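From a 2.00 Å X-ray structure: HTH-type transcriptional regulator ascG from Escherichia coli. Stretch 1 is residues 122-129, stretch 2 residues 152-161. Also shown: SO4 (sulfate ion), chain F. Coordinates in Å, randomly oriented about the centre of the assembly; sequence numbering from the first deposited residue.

Stretch 1, residues 122-129: DHKQTSFN
Stretch 2 (152-161) PTSIERLAGY

How do the two stretches meet? Both are right-handed α-helices, 123-129 and 152-161, running in broadly the same direction, with a signed crossing angle of -40° and axes approaching to 7.0 Å. Register is set by Lys124 CA to Glu156 CA at 4.5 Å and Phe128 CA to Gly160 CA at 4.2 Å.

What prepares the start of the first helix? Asp122 (phi/psi -83/82, chi1 t) is its N-cap: OD1 accepts from Gln125 N at 3.0 Å. Water 1 joins Asp122 OD1 (3.0 Å), Lys124 N (2.9 Å) and Glu156 OE1 (2.7 Å), tying the cap to the second helix. Glu156 is m, m.

How does His123 fit? Its CB points toward the partner, and with chi1 m and chi2 -58° the ring offers one face to Thr153 (chi1 m), whose CG2 lies 4.0 Å from the ring centroid, almost on the normal. Water 2 links His123 ND1 (3.0 Å), Thr126 OG1 (2.7 Å) and Arg157 NH2 (3.0 Å); Thr126 (p) also donates from OG1 to His123 O at 2.7 Å.

Why can the backbones come so near at Lys124? Gly160 has no side chain; an ideal CB there would sit 2.3 Å from Lys124 O. Instead Gly160 CA lies 3.5 Å from Lys124 O, and Lys124 CA 3.4 Å from Glu156 O, both CA-H...O contacts. The lysine chain, all t, extends until CE is 3.6 Å from Ala159 CB.

What holds the later turn? Ser127, CB toward the partner and chi1 t, donates from OG to Arg157 O at 2.7 Å, the one direct hydrogen bond between the stretches. That carbonyl also accepts from Tyr161 N at 3.0 Å. Phe128 (chi1 t, chi2 105°) follows, its CA 3.5 Å from Gly160 O in a third CA-H...O contact.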

# COMPACT_ATOMS: atom_id res chain seq x y z
N ASP B 122 11.27 -0.64 -18.33
CA ASP B 122 12.35 -1.59 -18.50
C ASP B 122 13.01 -1.75 -17.13
O ASP B 122 13.98 -1.10 -16.85
CB ASP B 122 13.38 -1.10 -19.54
CG ASP B 122 14.35 -2.18 -19.94
OD1 ASP B 122 14.58 -3.13 -19.16
OD2 ASP B 122 14.89 -2.08 -21.06
N HIS B 123 12.43 -2.59 -16.26
CA HIS B 123 12.97 -2.89 -14.92
C HIS B 123 14.38 -3.46 -14.95
O HIS B 123 15.23 -3.14 -14.10
CB HIS B 123 12.09 -3.93 -14.22
CG HIS B 123 10.69 -3.46 -13.94
ND1 HIS B 123 10.42 -2.33 -13.18
CD2 HIS B 123 9.49 -3.99 -14.29
CE1 HIS B 123 9.12 -2.20 -13.07
NE2 HIS B 123 8.53 -3.18 -13.73
N LYS B 124 14.65 -4.32 -15.91
CA LYS B 124 16.01 -4.77 -16.06
C LYS B 124 17.01 -3.60 -16.22
O LYS B 124 18.00 -3.51 -15.46
CB LYS B 124 16.14 -5.77 -17.19
CG LYS B 124 17.53 -6.35 -17.28
CD LYS B 124 17.67 -7.12 -18.58
CE LYS B 124 18.75 -8.12 -18.36
NZ LYS B 124 19.50 -8.54 -19.59
N GLN B 125 16.73 -2.70 -17.15
CA GLN B 125 17.60 -1.54 -17.36
C GLN B 125 17.73 -0.67 -16.12
O GLN B 125 18.86 -0.25 -15.78
CB GLN B 125 17.12 -0.66 -18.52
CG GLN B 125 18.17 0.40 -18.99
CD GLN B 125 19.47 -0.22 -19.51
OE1 GLN B 125 19.43 -1.13 -20.34
NE2 GLN B 125 20.62 0.26 -19.01
N THR B 126 16.61 -0.43 -15.42
CA THR B 126 16.67 0.40 -14.20
C THR B 126 17.57 -0.23 -13.20
O THR B 126 18.28 0.47 -12.49
CB THR B 126 15.31 0.58 -13.55
OG1 THR B 126 14.85 -0.70 -13.10
CG2 THR B 126 14.32 1.09 -14.55
N SER B 127 17.55 -1.57 -13.11
CA SER B 127 18.40 -2.21 -12.11
C SER B 127 19.85 -2.11 -12.56
O SER B 127 20.74 -1.76 -11.77
CB SER B 127 17.98 -3.67 -11.93
OG SER B 127 18.75 -4.28 -10.92
N PHE B 128 20.08 -2.45 -13.83
CA PHE B 128 21.42 -2.31 -14.42
C PHE B 128 21.95 -0.92 -14.11
O PHE B 128 23.05 -0.81 -13.61
CB PHE B 128 21.36 -2.49 -15.92
CG PHE B 128 22.73 -2.47 -16.60
CD1 PHE B 128 23.30 -3.63 -17.05
CD2 PHE B 128 23.41 -1.27 -16.80
CE1 PHE B 128 24.56 -3.61 -17.71
CE2 PHE B 128 24.65 -1.21 -17.43
CZ PHE B 128 25.23 -2.39 -17.88
N ASN B 129 21.11 0.11 -14.30
CA ASN B 129 21.54 1.51 -14.06
C ASN B 129 21.91 1.82 -12.64
O ASN B 129 22.88 2.51 -12.41
CB ASN B 129 20.48 2.52 -14.50
CG ASN B 129 20.30 2.59 -15.96
OD1 ASN B 129 21.09 2.06 -16.76
ND2 ASN B 129 19.24 3.23 -16.34
N PRO B 152 7.78 -11.27 -12.50
CA PRO B 152 8.51 -10.67 -13.58
C PRO B 152 9.41 -9.52 -13.17
O PRO B 152 10.52 -9.41 -13.69
CB PRO B 152 7.40 -10.19 -14.52
CG PRO B 152 6.35 -11.14 -14.33
CD PRO B 152 6.39 -11.53 -12.90
N THR B 153 8.91 -8.66 -12.27
CA THR B 153 9.64 -7.50 -11.85
C THR B 153 10.85 -7.94 -11.05
O THR B 153 11.94 -7.37 -11.19
CB THR B 153 8.73 -6.57 -10.96
OG1 THR B 153 7.64 -6.10 -11.75
CG2 THR B 153 9.49 -5.37 -10.42
N SER B 154 10.67 -8.93 -10.20
CA SER B 154 11.77 -9.45 -9.39
C SER B 154 12.81 -10.08 -10.30
O SER B 154 14.03 -9.86 -10.15
CB SER B 154 11.26 -10.56 -8.50
OG SER B 154 12.35 -11.09 -7.82
N ILE B 155 12.33 -10.84 -11.26
CA ILE B 155 13.23 -11.57 -12.21
C ILE B 155 14.10 -10.60 -13.06
O ILE B 155 15.29 -10.79 -13.26
CB ILE B 155 12.41 -12.46 -13.12
CG1 ILE B 155 11.84 -13.64 -12.31
CG2 ILE B 155 13.29 -13.05 -14.31
CD1 ILE B 155 10.73 -14.41 -13.06
N GLU B 156 13.48 -9.53 -13.57
CA GLU B 156 14.14 -8.50 -14.39
C GLU B 156 15.20 -7.72 -13.60
O GLU B 156 16.34 -7.50 -14.08
CB GLU B 156 13.09 -7.53 -14.91
CG GLU B 156 12.18 -8.19 -15.98
CD GLU B 156 13.04 -8.84 -17.06
OE1 GLU B 156 13.61 -8.08 -17.90
OE2 GLU B 156 13.21 -10.08 -17.03
N ARG B 157 14.86 -7.34 -12.37
CA ARG B 157 15.82 -6.62 -11.52
C ARG B 157 17.07 -7.45 -11.25
O ARG B 157 18.20 -6.95 -11.18
CB ARG B 157 15.15 -6.14 -10.20
CG ARG B 157 14.09 -5.07 -10.50
CD ARG B 157 13.38 -4.49 -9.17
NE ARG B 157 12.46 -3.48 -9.63
CZ ARG B 157 11.40 -3.03 -8.95
NH1 ARG B 157 11.06 -3.61 -7.79
NH2 ARG B 157 10.65 -2.08 -9.49
N LEU B 158 16.86 -8.73 -11.00
CA LEU B 158 17.97 -9.60 -10.71
C LEU B 158 18.82 -9.71 -11.96
O LEU B 158 20.03 -9.66 -11.87
CB LEU B 158 17.47 -10.99 -10.27
CG LEU B 158 18.49 -12.11 -10.02
CD1 LEU B 158 19.60 -11.71 -9.05
CD2 LEU B 158 17.79 -13.37 -9.45
N ALA B 159 18.19 -9.89 -13.10
CA ALA B 159 18.91 -10.01 -14.40
C ALA B 159 19.76 -8.73 -14.64
O ALA B 159 20.87 -8.82 -15.11
CB ALA B 159 17.90 -10.19 -15.52
N GLY B 160 19.24 -7.56 -14.23
CA GLY B 160 19.94 -6.29 -14.44
C GLY B 160 21.15 -6.18 -13.53
O GLY B 160 22.17 -5.64 -13.91
N TYR B 161 21.02 -6.63 -12.28
CA TYR B 161 22.17 -6.83 -11.43
C TYR B 161 23.26 -7.75 -12.07
O TYR B 161 24.41 -7.36 -12.11
CB TYR B 161 21.70 -7.38 -10.08
CG TYR B 161 22.79 -7.90 -9.16
CD1 TYR B 161 23.59 -7.02 -8.41
CD2 TYR B 161 23.02 -9.27 -9.03
CE1 TYR B 161 24.58 -7.50 -7.53
CE2 TYR B 161 24.00 -9.76 -8.14
CZ TYR B 161 24.79 -8.88 -7.43
OH TYR B 161 25.75 -9.36 -6.56
S SO4 F . 4.97 -8.10 -10.49
O1 SO4 F . 5.97 -8.02 -11.50
O2 SO4 F . 3.90 -9.04 -10.94
O3 SO4 F . 5.55 -8.36 -9.20
O4 SO4 F . 4.47 -6.74 -10.32
O HOH W 1 13.04 -5.43 -18.02
O HOH W 2 12.59 -1.08 -11.60